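Local structure of putative arsenate reductase (Streptococcus mutans UA159, 3FZ4) at residues 33-37 with 38-42. The protein is a putative arsenate reductase of the ArsC family, with a thioredoxin-like fold, that probably reduces arsenate to arsenite. The protein carries 1 engineered substitution. Sequence-based numbering, arbitrary orientation. Where two conformers were deposited one is given.
Sequences IDIKK and NPPAA
An Asx motif and a turn with helical backbone angles at residues 35-37 close the end of strand 30-34, where the chain leaves the sheet of this thioredoxin-like fold. The backbone N of N38 donates to D34 O over 2.9 Å. N38 N lies nearly in line with the D34 C=O (162°), but the N-H itself is bent, at 148° to the oxygen. The D34 side chain grips the start of the turn. CG stands anti to the backbone N, and D34 OD1 accepts from K37 N at 2.9 Å, met from above the carboxylate plane, 35° out of it. A weak bond from K36 N reaches the same oxygen. These NH groups would probably stabilise the carboxylate charge. A water accepts from D34 N and from N38 ND2 (3.0 Å to ND2), which ties the asparagine amide back to the strand end. The side chains of I33 and N38 cross at about a right angle, and I33 CG2 lies 3.4 Å from N38 O. The P39 ring rests against the turn, with P39 CB 3.3 Å from I35 O. As a proline, P39 has no NH to offer that carbonyl. I35 CG1 meets P40 CD at 4.3 Å. Both I35 and P40 are buried against Y8 of strand 5-9 and I95. P40 also packs on I45 and W48 of helix 42-51, so the turn and its two prolines carry the chain from edge strand 30-34 to that helix.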
ATOM      1  N   ILE A  33      -4.353   4.318   8.952  1.00  9.43           N
ATOM      2  CA  ILE A  33      -3.318   5.339   8.794  1.00  9.84           C
ATOM      3  C   ILE A  33      -3.508   6.043   7.460  1.00  9.23           C
ATOM      4  O   ILE A  33      -3.711   5.366   6.436  1.00  9.81           O
ATOM      5  CB  ILE A  33      -1.929   4.708   8.821  1.00 10.79           C
ATOM      6  CG1 ILE A  33      -1.690   3.978  10.151  1.00 13.08           C
ATOM      7  CG2 ILE A  33      -0.855   5.776   8.562  1.00 12.86           C
ATOM      8  CD1 ILE A  33      -0.289   3.426  10.310  1.00 16.14           C
ATOM      9  N   ASP A  34      -3.381   7.377   7.453  1.00  9.28           N
ATOM     10  CA  ASP A  34      -3.487   8.116   6.193  1.00  9.12           C
ATOM     11  C   ASP A  34      -2.176   8.009   5.455  1.00  8.97           C
ATOM     12  O   ASP A  34      -1.135   8.427   5.960  1.00  9.74           O
ATOM     13  CB  ASP A  34      -3.898   9.574   6.467  1.00  9.76           C
ATOM     14  CG  ASP A  34      -4.107  10.384   5.192  1.00 11.56           C
ATOM     15  OD1 ASP A  34      -3.141  10.526   4.420  1.00 12.30           O
ATOM     16  OD2 ASP A  34      -5.220  10.899   4.976  1.00 16.39           O
ATOM     17  N   ILE A  35      -2.221   7.412   4.266  1.00  9.46           N
ATOM     18  CA  ILE A  35      -1.026   7.087   3.531  1.00  9.89           C
ATOM     19  C   ILE A  35      -0.282   8.322   3.006  1.00  9.63           C
ATOM     20  O   ILE A  35       0.923   8.264   2.776  1.00 11.33           O
ATOM     21  CB  ILE A  35      -1.383   6.072   2.408  1.00 10.51           C
ATOM     22  CG1 ILE A  35      -0.173   5.269   1.968  1.00 11.23           C
ATOM     23  CG2 ILE A  35      -2.075   6.747   1.221  1.00 12.05           C
ATOM     24  CD1 ILE A  35      -0.490   4.161   0.952  1.00 11.53           C
ATOM     25  N   LYS A  36      -0.997   9.434   2.821  1.00  9.92           N
ATOM     26  CA  LYS A  36      -0.339  10.667   2.412  0.50 11.10           C
ATOM     27  C   LYS A  36       0.309  11.351   3.621  1.00 10.67           C
ATOM     28  O   LYS A  36       1.467  11.773   3.543  1.00 11.72           O
ATOM     29  CB  LYS A  36      -1.305  11.602   1.678  0.50 12.12           C
ATOM     30  CG  LYS A  36      -0.640  12.871   1.121  0.50 13.75           C
ATOM     31  CD  LYS A  36      -1.598  13.690   0.248  0.50 17.39           C
ATOM     32  CE  LYS A  36      -2.248  14.856   1.009  0.50 18.11           C
ATOM     33  NZ  LYS A  36      -3.445  15.467   0.303  0.50 16.17           N
ATOM     34  N   LYS A  37      -0.415  11.453   4.726  1.00 11.21           N
ATOM     35  CA  LYS A  37       0.135  12.161   5.885  1.00 11.74           C
ATOM     36  C   LYS A  37       1.248  11.387   6.570  1.00 11.97           C
ATOM     37  O   LYS A  37       2.181  11.987   7.119  1.00 13.91           O
ATOM     38  CB  LYS A  37      -0.956  12.389   6.905  1.00 13.40           C
ATOM     39  CG  LYS A  37      -2.043  13.269   6.455  1.00 14.97           C
ATOM     40  CD  LYS A  37      -2.956  13.443   7.655  1.00 20.42           C
ATOM     41  CE  LYS A  37      -4.164  14.147   7.296  1.00 21.27           C
ATOM     42  NZ  LYS A  37      -5.080  14.164   8.478  1.00 21.30           N
ATOM     43  N   ASN A  38       1.133  10.051   6.579  1.00 12.23           N
ATOM     44  CA  ASN A  38       2.006   9.184   7.346  0.50 11.78           C
ATOM     45  C   ASN A  38       2.342   7.902   6.596  1.00 12.43           C
ATOM     46  O   ASN A  38       1.964   6.812   7.023  1.00 11.73           O
ATOM     47  CB  ASN A  38       1.345   8.882   8.701  0.50 11.68           C
ATOM     48  CG  ASN A  38       1.086  10.144   9.512  0.50 10.81           C
ATOM     49  OD1 ASN A  38       2.019  10.844   9.892  0.50 12.57           O
ATOM     50  ND2 ASN A  38      -0.187  10.441   9.762  0.50 10.50           N
ATOM     51  N   PRO A  39       3.019   8.039   5.447  1.00 12.08           N
ATOM     52  CA  PRO A  39       3.298   6.838   4.664  1.00 12.51           C
ATOM     53  C   PRO A  39       4.212   5.876   5.415  1.00 12.53           C
ATOM     54  O   PRO A  39       4.958   6.294   6.314  1.00 13.64           O
ATOM     55  CB  PRO A  39       4.017   7.387   3.424  1.00 13.59           C
ATOM     56  CG  PRO A  39       4.553   8.687   3.827  1.00 14.15           C
ATOM     57  CD  PRO A  39       3.579   9.254   4.815  1.00 13.03           C
ATOM     58  N   PRO A  40       4.198   4.594   5.046  1.00 11.35           N
ATOM     59  CA  PRO A  40       5.142   3.644   5.666  1.00 12.15           C
ATOM     60  C   PRO A  40       6.607   4.047   5.449  1.00 11.62           C
ATOM     61  O   PRO A  40       6.961   4.685   4.458  1.00 12.37           O
ATOM     62  CB  PRO A  40       4.829   2.317   4.983  1.00 12.38           C
ATOM     63  CG  PRO A  40       4.121   2.697   3.715  1.00 13.56           C
ATOM     64  CD  PRO A  40       3.431   4.001   3.944  1.00 12.29           C
ATOM     65  N   ALA A  41       7.455   3.651   6.395  1.00 11.97           N
ATOM     66  CA  ALA A  41       8.871   3.956   6.338  1.00 12.18           C
ATOM     67  C   ALA A  41       9.547   3.231   5.181  1.00 11.74           C
ATOM     68  O   ALA A  41       9.134   2.144   4.776  1.00 11.88           O
ATOM     69  CB  ALA A  41       9.520   3.547   7.640  1.00 13.82           C
ATOM     70  N   ALA A  42      10.615   3.823   4.678  1.00 11.42           N
ATOM     71  CA  ALA A  42      11.332   3.257   3.564  1.00 10.67           C
ATOM     72  C   ALA A  42      11.859   1.885   3.891  1.00 10.91           C
ATOM     73  O   ALA A  42      11.808   1.012   3.045  1.00 11.79           O
ATOM     74  CB  ALA A  42      12.474   4.198   3.124  1.00 11.99           C
TER
HETATM   75  O   HOH W   1      -2.808   8.964   9.765  1.00 19.70           O